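Local structure of 6-aminohexanoate-cyclic-dimer hydrolase (3A2Q) at residues 220-225 / 462-467; 282-287 / 468-473; 384-389 / 426-431. The protein hydrolyses the cyclic dimer of 6-aminohexanoate, a by-product of nylon-6 manufacture, to the linear dimer 6-aminohexanoyl-6-aminohexanoate. The protein carries 1 engineered substitution. All coordinates share one frame; numbering follows the deposited sequence.

Contact 1 (220-225 / 462-467)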
ATOM      1  N   ARG A 220      16.107  -3.816   1.076  1.00 28.80           N
ATOM      2  CA  ARG A 220      16.462  -4.688   2.186  1.00 29.47           C
ATOM      3  C   ARG A 220      15.490  -4.512   3.347  1.00 27.42           C
ATOM      4  O   ARG A 220      15.201  -5.464   4.073  1.00 30.98           O
ATOM      5  CB  ARG A 220      17.907  -4.442   2.635  1.00 28.72           C
ATOM      6  CG  ARG A 220      18.177  -3.103   3.297  1.00 31.14           C
ATOM      7  CD  ARG A 220      19.652  -2.999   3.673  1.00 33.87           C
ATOM      8  NE  ARG A 220      19.948  -1.808   4.461  1.00 35.56           N
ATOM      9  CZ  ARG A 220      21.149  -1.525   4.962  1.00 42.11           C
ATOM     10  NH1 ARG A 220      22.167  -2.351   4.754  1.00 39.40           N
ATOM     11  NH2 ARG A 220      21.330  -0.425   5.681  1.00 33.47           N
ATOM     12  N   ASP A 221      14.976  -3.297   3.520  1.00 28.09           N
ATOM     13  CA  ASP A 221      14.015  -3.031   4.586  1.00 26.61           C
ATOM     14  C   ASP A 221      12.729  -3.826   4.342  1.00 28.85           C
ATOM     15  O   ASP A 221      12.121  -4.334   5.279  1.00 28.48           O
ATOM     16  CB  ASP A 221      13.683  -1.541   4.653  1.00 28.66           C
ATOM     17  CG  ASP A 221      14.562  -0.782   5.637  1.00 32.78           C
ATOM     18  OD1 ASP A 221      15.558  -1.352   6.131  1.00 31.67           O
ATOM     19  OD2 ASP A 221      14.256   0.397   5.908  1.00 31.51           O
ATOM     20  N   ILE A 222      12.314  -3.921   3.082  1.00 26.79           N
ATOM     21  CA  ILE A 222      11.104  -4.667   2.741  1.00 26.80           C
ATOM     22  C   ILE A 222      11.317  -6.148   3.039  1.00 27.28           C
ATOM     23  O   ILE A 222      10.465  -6.801   3.638  1.00 26.26           O
ATOM     24  CB  ILE A 222      10.733  -4.481   1.244  1.00 25.28           C
ATOM     25  CG1 ILE A 222      10.331  -3.023   0.989  1.00 24.38           C
ATOM     26  CG2 ILE A 222       9.589  -5.413   0.858  1.00 24.53           C
ATOM     27  CD1 ILE A 222       9.082  -2.587   1.743  1.00 24.96           C
ATOM     28  N   ALA A 223      12.462  -6.674   2.627  1.00 27.92           N
ATOM     29  CA  ALA A 223      12.775  -8.078   2.866  1.00 28.69           C
ATOM     30  C   ALA A 223      12.747  -8.396   4.362  1.00 27.76           C
ATOM     31  O   ALA A 223      12.185  -9.405   4.779  1.00 28.36           O
ATOM     32  CB  ALA A 223      14.139  -8.415   2.282  1.00 25.14           C
ATOM     33  N   ALA A 224      13.345  -7.527   5.169  1.00 29.13           N
ATOM     34  CA  ALA A 224      13.371  -7.732   6.613  1.00 28.73           C
ATOM     35  C   ALA A 224      11.969  -7.673   7.223  1.00 30.75           C
ATOM     36  O   ALA A 224      11.640  -8.445   8.126  1.00 30.18           O
ATOM     37  CB  ALA A 224      14.280  -6.697   7.274  1.00 30.34           C
ATOM     38  N   LEU A 225      11.146  -6.756   6.729  1.00 27.76           N
ATOM     39  CA  LEU A 225       9.779  -6.614   7.223  1.00 25.92           C
ATOM     40  C   LEU A 225       8.957  -7.871   6.947  1.00 25.65           C
ATOM     41  O   LEU A 225       8.151  -8.290   7.775  1.00 26.46           O
ATOM     42  CB  LEU A 225       9.112  -5.409   6.564  1.00 27.61           C
ATOM     43  CG  LEU A 225       9.664  -4.062   7.030  1.00 33.18           C
ATOM     44  CD1 LEU A 225       9.211  -2.956   6.094  1.00 30.10           C
ATOM     45  CD2 LEU A 225       9.204  -3.805   8.459  1.00 29.68           C
ATOM     46  N   LEU A 462      12.319 -13.855  -5.848  1.00 25.83           N
ATOM     47  CA  LEU A 462      12.816 -13.384  -7.138  1.00 26.06           C
ATOM     48  C   LEU A 462      12.553 -11.893  -7.275  1.00 26.34           C
ATOM     49  O   LEU A 462      13.405 -11.132  -7.748  1.00 24.31           O
ATOM     50  CB  LEU A 462      12.115 -14.105  -8.291  1.00 30.99           C
ATOM     51  CG  LEU A 462      12.402 -15.588  -8.514  1.00 37.76           C
ATOM     52  CD1 LEU A 462      11.607 -16.066  -9.727  1.00 41.69           C
ATOM     53  CD2 LEU A 462      13.897 -15.800  -8.738  1.00 40.80           C
ATOM     54  N   LEU A 463      11.368 -11.477  -6.848  1.00 25.49           N
ATOM     55  CA  LEU A 463      10.989 -10.075  -6.937  1.00 24.58           C
ATOM     56  C   LEU A 463      11.961  -9.166  -6.190  1.00 25.84           C
ATOM     57  O   LEU A 463      12.422  -8.169  -6.740  1.00 28.02           O
ATOM     58  CB  LEU A 463       9.574  -9.879  -6.389  1.00 26.80           C
ATOM     59  CG  LEU A 463       8.978  -8.478  -6.525  1.00 27.11           C
ATOM     60  CD1 LEU A 463       8.855  -8.100  -8.001  1.00 31.50           C
ATOM     61  CD2 LEU A 463       7.625  -8.453  -5.851  1.00 29.10           C
ATOM     62  N   LEU A 464      12.275  -9.508  -4.944  1.00 25.95           N
ATOM     63  CA  LEU A 464      13.184  -8.692  -4.143  1.00 25.72           C
ATOM     64  C   LEU A 464      14.599  -8.754  -4.687  1.00 27.53           C
ATOM     65  O   LEU A 464      15.378  -7.816  -4.522  1.00 25.90           O
ATOM     66  CB  LEU A 464      13.167  -9.144  -2.681  1.00 24.92           C
ATOM     67  CG  LEU A 464      11.837  -8.950  -1.947  1.00 29.88           C
ATOM     68  CD1 LEU A 464      11.906  -9.571  -0.566  1.00 31.28           C
ATOM     69  CD2 LEU A 464      11.519  -7.469  -1.859  1.00 38.20           C
ATOM     70  N   GLN A 465      14.934  -9.863  -5.337  1.00 26.57           N
ATOM     71  CA  GLN A 465      16.257 -10.011  -5.922  1.00 23.98           C
ATOM     72  C   GLN A 465      16.427  -9.040  -7.090  1.00 27.87           C
ATOM     73  O   GLN A 465      17.432  -8.330  -7.176  1.00 27.20           O
ATOM     74  CB  GLN A 465      16.463 -11.455  -6.377  1.00 25.31           C
ATOM     75  CG  GLN A 465      16.849 -12.376  -5.237  1.00 28.09           C
ATOM     76  CD  GLN A 465      16.613 -13.833  -5.558  1.00 28.36           C
ATOM     77  OE1 GLN A 465      16.466 -14.210  -6.720  1.00 32.67           O
ATOM     78  NE2 GLN A 465      16.580 -14.666  -4.524  1.00 31.16           N
ATOM     79  N   VAL A 466      15.442  -8.995  -7.982  1.00 25.29           N
ATOM     80  CA  VAL A 466      15.518  -8.088  -9.122  1.00 25.01           C
ATOM     81  C   VAL A 466      15.335  -6.640  -8.674  1.00 25.32           C
ATOM     82  O   VAL A 466      15.913  -5.721  -9.256  1.00 25.17           O
ATOM     83  CB  VAL A 466      14.466  -8.436 -10.192  1.00 26.14           C
ATOM     84  CG1 VAL A 466      14.516  -7.417 -11.326  1.00 26.51           C
ATOM     85  CG2 VAL A 466      14.748  -9.822 -10.748  1.00 31.37           C
ATOM     86  N   ALA A 467      14.539  -6.434  -7.633  1.00 23.72           N
ATOM     87  CA  ALA A 467      14.329  -5.084  -7.137  1.00 25.70           C
ATOM     88  C   ALA A 467      15.674  -4.574  -6.621  1.00 29.17           C
ATOM     89  O   ALA A 467      16.022  -3.409  -6.801  1.00 27.35           O
ATOM     90  CB  ALA A 467      13.298  -5.088  -6.012  1.00 27.37           C
TER
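Leu464 reaches across to Ile222 and Ala223, one methyl for each residue. The apolar contacts carry the whole meeting. Leu464 CD1 lies 3.8 Å from Ala223 CB, and it is equally near Ala223 CA, so this methyl also rests against the helix backbone. The other branch goes to Ile222, where Leu464 CD2 is 3.9 Å from Ile222 CG2. Here the two side chains cross at about a right angle and meet through single methyls. Ile222 CG1 lies beside the backbone N (chi1 -66°), which leaves CG2 anti to that N and turned to Leu464. The longer CG1-CD1 branch leads away from the leucine.

The two helices, 219-229 and 460-473, lie on the same face of the mixed sheet of this alpha/beta amidase. Ile222 and Leu463 both touch Leu187 of strand 185-188, which places the helix pair over that strand. Leu464 also packs on Val219 and Leu226, one turn either way along helix 219-229 from the 222-223 pair.

Polar groups take no part between the segments and bond elsewhere. Within each helix, routine i to i+4 bonds tie up the backbone, such as Leu225 N to Asp221 O at 3.0 Å. The Asp221 carboxylate binds Ala10 N and Thr11 OG1, while Arg220 forms a salt bridge with Asp9.

Contact 2 (282-287 / 468-473)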
ATOM      1  N   ARG A 282      10.213   1.928 -19.231  1.00 26.00           N
ATOM      2  CA  ARG A 282      11.104   1.574 -20.331  1.00 27.09           C
ATOM      3  C   ARG A 282      12.557   1.656 -19.854  1.00 26.80           C
ATOM      4  O   ARG A 282      13.362   0.762 -20.122  1.00 27.10           O
ATOM      5  CB  ARG A 282      10.862   2.517 -21.518  1.00 29.77           C
ATOM      6  CG  ARG A 282      11.745   2.269 -22.737  1.00 33.03           C
ATOM      7  CD  ARG A 282      11.621   0.846 -23.257  1.00 36.96           C
ATOM      8  NE  ARG A 282      10.276   0.539 -23.737  1.00 34.08           N
ATOM      9  CZ  ARG A 282       9.918  -0.637 -24.242  1.00 38.11           C
ATOM     10  NH1 ARG A 282      10.806  -1.620 -24.334  1.00 31.54           N
ATOM     11  NH2 ARG A 282       8.673  -0.833 -24.652  1.00 34.93           N
ATOM     12  N   GLY A 283      12.874   2.724 -19.131  1.00 27.86           N
ATOM     13  CA  GLY A 283      14.217   2.911 -18.612  1.00 27.86           C
ATOM     14  C   GLY A 283      14.644   1.789 -17.684  1.00 30.05           C
ATOM     15  O   GLY A 283      15.797   1.364 -17.709  1.00 29.04           O
ATOM     16  N   ALA A 284      13.717   1.313 -16.857  1.00 28.70           N
ATOM     17  CA  ALA A 284      14.008   0.227 -15.927  1.00 26.85           C
ATOM     18  C   ALA A 284      14.230  -1.063 -16.710  1.00 27.29           C
ATOM     19  O   ALA A 284      15.080  -1.875 -16.353  1.00 27.45           O
ATOM     20  CB  ALA A 284      12.854   0.052 -14.940  1.00 25.69           C
ATOM     21  N   ALA A 285      13.453  -1.242 -17.773  1.00 24.36           N
ATOM     22  CA  ALA A 285      13.560  -2.422 -18.623  1.00 25.66           C
ATOM     23  C   ALA A 285      14.929  -2.439 -19.300  1.00 25.68           C
ATOM     24  O   ALA A 285      15.551  -3.487 -19.426  1.00 27.38           O
ATOM     25  CB  ALA A 285      12.456  -2.414 -19.674  1.00 29.01           C
ATOM     26  N   ALA A 286      15.395  -1.271 -19.729  1.00 28.01           N
ATOM     27  CA  ALA A 286      16.698  -1.167 -20.377  1.00 29.74           C
ATOM     28  C   ALA A 286      17.797  -1.542 -19.391  1.00 30.87           C
ATOM     29  O   ALA A 286      18.772  -2.198 -19.755  1.00 30.00           O
ATOM     30  CB  ALA A 286      16.917   0.248 -20.891  1.00 29.95           C
ATOM     31  N   ALA A 287      17.637  -1.120 -18.140  1.00 29.49           N
ATOM     32  CA  ALA A 287      18.619  -1.427 -17.106  1.00 32.15           C
ATOM     33  C   ALA A 287      18.653  -2.932 -16.838  1.00 33.25           C
ATOM     34  O   ALA A 287      19.709  -3.497 -16.556  1.00 35.31           O
ATOM     35  CB  ALA A 287      18.291  -0.663 -15.820  1.00 31.08           C
ATOM     36  N   ALA A 468      16.434  -5.459  -5.984  1.00 29.60           N
ATOM     37  CA  ALA A 468      17.740  -5.085  -5.455  1.00 31.54           C
ATOM     38  C   ALA A 468      18.681  -4.692  -6.592  1.00 31.11           C
ATOM     39  O   ALA A 468      19.469  -3.757  -6.452  1.00 31.44           O
ATOM     40  CB  ALA A 468      18.336  -6.239  -4.652  1.00 33.33           C
ATOM     41  N   GLN A 469      18.597  -5.401  -7.716  1.00 30.86           N
ATOM     42  CA  GLN A 469      19.451  -5.094  -8.863  1.00 30.99           C
ATOM     43  C   GLN A 469      19.114  -3.716  -9.433  1.00 30.46           C
ATOM     44  O   GLN A 469      20.003  -2.954  -9.809  1.00 27.29           O
ATOM     45  CB  GLN A 469      19.284  -6.149  -9.962  1.00 30.06           C
ATOM     46  CG  GLN A 469      19.506  -7.582  -9.500  1.00 30.05           C
ATOM     47  CD  GLN A 469      19.464  -8.575 -10.643  1.00 35.29           C
ATOM     48  OE1 GLN A 469      18.698  -8.419 -11.589  1.00 34.58           O
ATOM     49  NE2 GLN A 469      20.283  -9.615 -10.551  1.00 40.56           N
ATOM     50  N   LEU A 470      17.826  -3.398  -9.500  1.00 30.63           N
ATOM     51  CA  LEU A 470      17.399  -2.105 -10.025  1.00 31.02           C
ATOM     52  C   LEU A 470      17.773  -0.975  -9.077  1.00 29.60           C
ATOM     53  O   LEU A 470      18.068   0.137  -9.505  1.00 32.34           O
ATOM     54  CB  LEU A 470      15.891  -2.102 -10.276  1.00 24.97           C
ATOM     55  CG  LEU A 470      15.455  -2.810 -11.560  1.00 29.71           C
ATOM     56  CD1 LEU A 470      13.934  -2.868 -11.625  1.00 32.73           C
ATOM     57  CD2 LEU A 470      16.026  -2.070 -12.767  1.00 27.96           C
ATOM     58  N   GLU A 471      17.750  -1.271  -7.785  1.00 29.61           N
ATOM     59  CA  GLU A 471      18.109  -0.303  -6.761  1.00 30.40           C
ATOM     60  C   GLU A 471      19.582   0.070  -6.941  1.00 34.51           C
ATOM     61  O   GLU A 471      19.989   1.202  -6.673  1.00 33.49           O
ATOM     62  CB  GLU A 471      17.882  -0.926  -5.384  1.00 27.55           C
ATOM     63  CG  GLU A 471      18.206  -0.041  -4.202  1.00 33.20           C
ATOM     64  CD  GLU A 471      17.919  -0.742  -2.890  1.00 35.83           C
ATOM     65  OE1 GLU A 471      18.424  -1.871  -2.701  1.00 34.01           O
ATOM     66  OE2 GLU A 471      17.188  -0.176  -2.050  1.00 31.01           O
ATOM     67  N   GLY A 472      20.373  -0.890  -7.410  1.00 32.12           N
ATOM     68  CA  GLY A 472      21.789  -0.645  -7.615  1.00 34.29           C
ATOM     69  C   GLY A 472      22.099  -0.000  -8.952  1.00 34.47           C
ATOM     70  O   GLY A 472      23.070   0.747  -9.078  1.00 36.90           O
ATOM     71  N   ALA A 473      21.271  -0.283  -9.950  1.00 32.08           N
ATOM     72  CA  ALA A 473      21.464   0.264 -11.288  1.00 31.75           C
ATOM     73  C   ALA A 473      20.900   1.677 -11.408  1.00 33.68           C
ATOM     74  O   ALA A 473      21.449   2.521 -12.123  1.00 32.39           O
ATOM     75  CB  ALA A 473      20.797  -0.642 -12.314  1.00 28.18           C
TER
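Leu470 holds CG anti to its carbonyl carbon and beside its backbone N (chi1 -78°). From there CD1 continues the chain, anti to CA (chi2 174°), and CD2 branches off to meet helix 275-290. The CA-CB bond of Leu470 does not aim at that helix. It is these two torsions that bring the branched end close to it.

CD2 is the methyl that does the work. Leu470 CD2 sits 3.7 Å from Ala284 O, so it touches the helix backbone before any side chain. Leu470 CD2 is also 4.1 Å from Ala287 CB, one turn further along. Ala284 CB is a looser neighbour, 4.4 Å from Leu470 CD2. One leucine methyl thus meets residues on two successive turns.

A second point of touch lies nearer the C-terminal end of helix 460-473. There Ala287 CB and Ala473 CB approach to 4.3 Å, and both CA-CB bonds point across the interface. Ala287 therefore sees both Leu470 and Ala473. The contacts are all apolar or van der Waals, and the surface buried is modest, 130 Å² from both sides together.

The segment axes come within 10.4 Å and run almost perpendicular, at 100°, so the shared patch is short. Small alanines provide most of it.

Polar residues around the patch bond outside it: Gln469 OE1 to His293 NE2, and Arg282 to Asp297 and Thr264. Beneath the interface, Leu470 packs on Ile453, Leu438 and Ile440, and Ala284 on Val451. Helix 460-473 and helix 275-290 thus meet over strands 435-442 and 448-455, and Ala285 carries helix 275-290 onto Val262 of strand 259-262.

Contact 3 (384-389 / 426-431)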
ATOM      1  N   LEU A 384       7.010  -9.102 -14.985  1.00 22.28           N
ATOM      2  CA  LEU A 384       6.364  -8.106 -15.828  1.00 23.34           C
ATOM      3  C   LEU A 384       6.815  -6.769 -15.256  1.00 23.63           C
ATOM      4  O   LEU A 384       6.797  -6.579 -14.040  1.00 24.72           O
ATOM      5  CB  LEU A 384       4.833  -8.198 -15.738  1.00 21.99           C
ATOM      6  CG  LEU A 384       4.091  -7.104 -16.522  1.00 25.35           C
ATOM      7  CD1 LEU A 384       4.234  -7.361 -18.016  1.00 24.79           C
ATOM      8  CD2 LEU A 384       2.613  -7.080 -16.141  1.00 20.86           C
ATOM      9  N   ILE A 385       7.256  -5.869 -16.130  1.00 23.75           N
ATOM     10  CA  ILE A 385       7.683  -4.536 -15.733  1.00 24.70           C
ATOM     11  C   ILE A 385       6.677  -3.577 -16.361  1.00 23.14           C
ATOM     12  O   ILE A 385       6.409  -3.648 -17.561  1.00 23.64           O
ATOM     13  CB  ILE A 385       9.083  -4.168 -16.296  1.00 29.85           C
ATOM     14  CG1 ILE A 385      10.076  -5.302 -16.051  1.00 38.91           C
ATOM     15  CG2 ILE A 385       9.581  -2.882 -15.642  1.00 32.16           C
ATOM     16  CD1 ILE A 385      10.254  -5.661 -14.603  1.00 42.51           C
ATOM     17  N   LEU A 386       6.109  -2.690 -15.550  1.00 23.93           N
ATOM     18  CA  LEU A 386       5.154  -1.721 -16.061  1.00 23.96           C
ATOM     19  C   LEU A 386       5.066  -0.556 -15.086  1.00 23.57           C
ATOM     20  O   LEU A 386       5.455  -0.682 -13.926  1.00 21.94           O
ATOM     21  CB  LEU A 386       3.771  -2.360 -16.232  1.00 24.84           C
ATOM     22  CG  LEU A 386       2.972  -2.730 -14.974  1.00 26.25           C
ATOM     23  CD1 LEU A 386       1.562  -3.130 -15.387  1.00 25.58           C
ATOM     24  CD2 LEU A 386       3.648  -3.863 -14.216  1.00 20.82           C
ATOM     25  N   PRO A 387       4.581   0.609 -15.554  1.00 21.29           N
ATOM     26  CA  PRO A 387       4.471   1.763 -14.651  1.00 21.83           C
ATOM     27  C   PRO A 387       3.529   1.408 -13.506  1.00 19.93           C
ATOM     28  O   PRO A 387       2.611   0.616 -13.694  1.00 23.05           O
ATOM     29  CB  PRO A 387       3.884   2.856 -15.551  1.00 23.30           C
ATOM     30  CG  PRO A 387       4.315   2.448 -16.931  1.00 24.55           C
ATOM     31  CD  PRO A 387       4.163   0.952 -16.922  1.00 22.87           C
ATOM     32  N   THR A 388       3.748   1.973 -12.322  1.00 19.69           N
ATOM     33  CA  THR A 388       2.854   1.674 -11.211  1.00 21.28           C
ATOM     34  C   THR A 388       1.532   2.403 -11.458  1.00 24.18           C
ATOM     35  O   THR A 388       0.463   1.813 -11.312  1.00 21.38           O
ATOM     36  CB  THR A 388       3.450   2.115  -9.865  1.00 23.27           C
ATOM     37  OG1 THR A 388       4.720   1.486  -9.682  1.00 23.45           O
ATOM     38  CG2 THR A 388       2.532   1.698  -8.711  1.00 20.14           C
ATOM     39  N   VAL A 389       1.609   3.681 -11.829  1.00 23.60           N
ATOM     40  CA  VAL A 389       0.404   4.460 -12.125  1.00 23.45           C
ATOM     41  C   VAL A 389       0.443   4.875 -13.595  1.00 25.86           C
ATOM     42  O   VAL A 389       1.505   4.840 -14.224  1.00 28.00           O
ATOM     43  CB  VAL A 389       0.272   5.701 -11.211  1.00 24.80           C
ATOM     44  CG1 VAL A 389       0.200   5.257  -9.760  1.00 26.99           C
ATOM     45  CG2 VAL A 389       1.437   6.655 -11.429  1.00 28.60           C
ATOM     46  N   VAL A 426      -4.588  -2.775  -9.899  1.00 22.42           N
ATOM     47  CA  VAL A 426      -5.701  -3.643  -9.524  1.00 22.24           C
ATOM     48  C   VAL A 426      -5.705  -5.067 -10.104  1.00 22.68           C
ATOM     49  O   VAL A 426      -6.172  -5.998  -9.446  1.00 23.33           O
ATOM     50  CB  VAL A 426      -7.064  -2.942  -9.812  1.00 24.03           C
ATOM     51  CG1 VAL A 426      -7.351  -2.916 -11.291  1.00 26.81           C
ATOM     52  CG2 VAL A 426      -8.173  -3.639  -9.053  1.00 24.78           C
ATOM     53  N   PRO A 427      -5.171  -5.271 -11.324  1.00 22.13           N
ATOM     54  CA  PRO A 427      -5.194  -6.646 -11.834  1.00 23.19           C
ATOM     55  C   PRO A 427      -4.473  -7.637 -10.918  1.00 22.59           C
ATOM     56  O   PRO A 427      -4.839  -8.807 -10.847  1.00 23.27           O
ATOM     57  CB  PRO A 427      -4.499  -6.529 -13.192  1.00 24.38           C
ATOM     58  CG  PRO A 427      -4.720  -5.114 -13.588  1.00 21.31           C
ATOM     59  CD  PRO A 427      -4.534  -4.365 -12.295  1.00 21.63           C
ATOM     60  N   PHE A 428      -3.452  -7.165 -10.211  1.00 21.13           N
ATOM     61  CA  PHE A 428      -2.677  -8.040  -9.345  1.00 21.09           C
ATOM     62  C   PHE A 428      -3.266  -8.254  -7.962  1.00 24.31           C
ATOM     63  O   PHE A 428      -2.817  -9.130  -7.223  1.00 24.26           O
ATOM     64  CB  PHE A 428      -1.238  -7.532  -9.329  1.00 20.72           C
ATOM     65  CG  PHE A 428      -0.702  -7.337 -10.713  1.00 22.42           C
ATOM     66  CD1 PHE A 428      -0.527  -8.441 -11.552  1.00 25.44           C
ATOM     67  CD2 PHE A 428      -0.566  -6.062 -11.251  1.00 24.28           C
ATOM     68  CE1 PHE A 428      -0.239  -8.277 -12.904  1.00 20.21           C
ATOM     69  CE2 PHE A 428      -0.279  -5.887 -12.606  1.00 20.89           C
ATOM     70  CZ  PHE A 428      -0.118  -6.998 -13.435  1.00 24.29           C
ATOM     71  N   ASN A 429      -4.273  -7.457  -7.612  1.00 23.21           N
ATOM     72  CA  ASN A 429      -4.969  -7.669  -6.352  1.00 21.05           C
ATOM     73  C   ASN A 429      -5.872  -8.853  -6.670  1.00 21.67           C
ATOM     74  O   ASN A 429      -6.120  -9.705  -5.825  1.00 20.82           O
ATOM     75  CB  ASN A 429      -5.865  -6.484  -5.974  1.00 20.85           C
ATOM     76  CG  ASN A 429      -5.081  -5.298  -5.502  1.00 22.54           C
ATOM     77  OD1 ASN A 429      -4.737  -4.418  -6.288  1.00 19.83           O
ATOM     78  ND2 ASN A 429      -4.773  -5.270  -4.209  1.00 21.99           N
ATOM     79  N   VAL A 430      -6.369  -8.899  -7.904  1.00 21.38           N
ATOM     80  CA  VAL A 430      -7.238 -10.003  -8.303  1.00 22.21           C
ATOM     81  C   VAL A 430      -6.464 -11.309  -8.454  1.00 23.48           C
ATOM     82  O   VAL A 430      -6.933 -12.351  -8.015  1.00 22.67           O
ATOM     83  CB  VAL A 430      -7.987  -9.696  -9.614  1.00 23.39           C
ATOM     84  CG1 VAL A 430      -8.781 -10.920 -10.060  1.00 21.66           C
ATOM     85  CG2 VAL A 430      -8.925  -8.518  -9.399  1.00 25.79           C
ATOM     86  N   SER A 431      -5.277 -11.261  -9.059  1.00 25.04           N
ATOM     87  CA  SER A 431      -4.491 -12.480  -9.234  1.00 22.92           C
ATOM     88  C   SER A 431      -3.778 -12.888  -7.947  1.00 25.18           C
ATOM     89  O   SER A 431      -3.463 -14.061  -7.757  1.00 25.15           O
ATOM     90  CB  SER A 431      -3.450 -12.306 -10.347  1.00 22.65           C
ATOM     91  OG  SER A 431      -2.417 -11.438  -9.930  1.00 19.56           O
TER
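Phe428 of the short helix 427-431 directs its ring at Leu384 and Leu386 of strand 383-387, an inner strand of the mixed sheet in this alpha/beta fold. These leucines alternate with Ile385, so they share one face of the sheet. The tighter part is at Leu384. Leu384 CD2 lies 3.8 Å from Phe428 CZ, with the two side chains crossing at about a right angle. Leu384 CG stands anti to the backbone N (chi1 176°), and from there CD2 extends to the far end of the ring.

The looser part is at Leu386, where Leu386 CD1 comes to the edge of the ring, near its plane, 4.3 Å from Phe428 CE2. No side opens to solvent here, since all three residues are buried. Trp377 of helix 356-378 touches both Leu384 and Phe428, and Val454 of the adjoining strand also packs on the phenylalanine.

Asn429, next in the helix, bonds through ND2 to Asp170, a residue of the ligand pocket. The Phe428 side chain itself is about 12 Å from a bound 6-aminohexanoic acid. Over one face of the ring, Pro427 CB stands 4.2 Å above the plane of the Phe428 ring, over its centre.

In the fold
From the N terminus, segment 220-225 comes first; contact 1 closes its loop at 462-467, 237 residues on. Contact 2 closes a second long loop, from 282-287 to 468-473. Contacts 1 and 2 therefore cross along the chain, and their second segments adjoin on helix 460-473. That helix links helix 219-229 to helix 275-290 on one face of the sheet. Contact 3 closes a much shorter loop, 384-389 to 426-431, which falls wholly within both longer ones. It ties strand 383-387 to helix 427-431 on the opposite face. Its centre is about 17 Å from that of contact 1 and about 18 Å from that of contact 2.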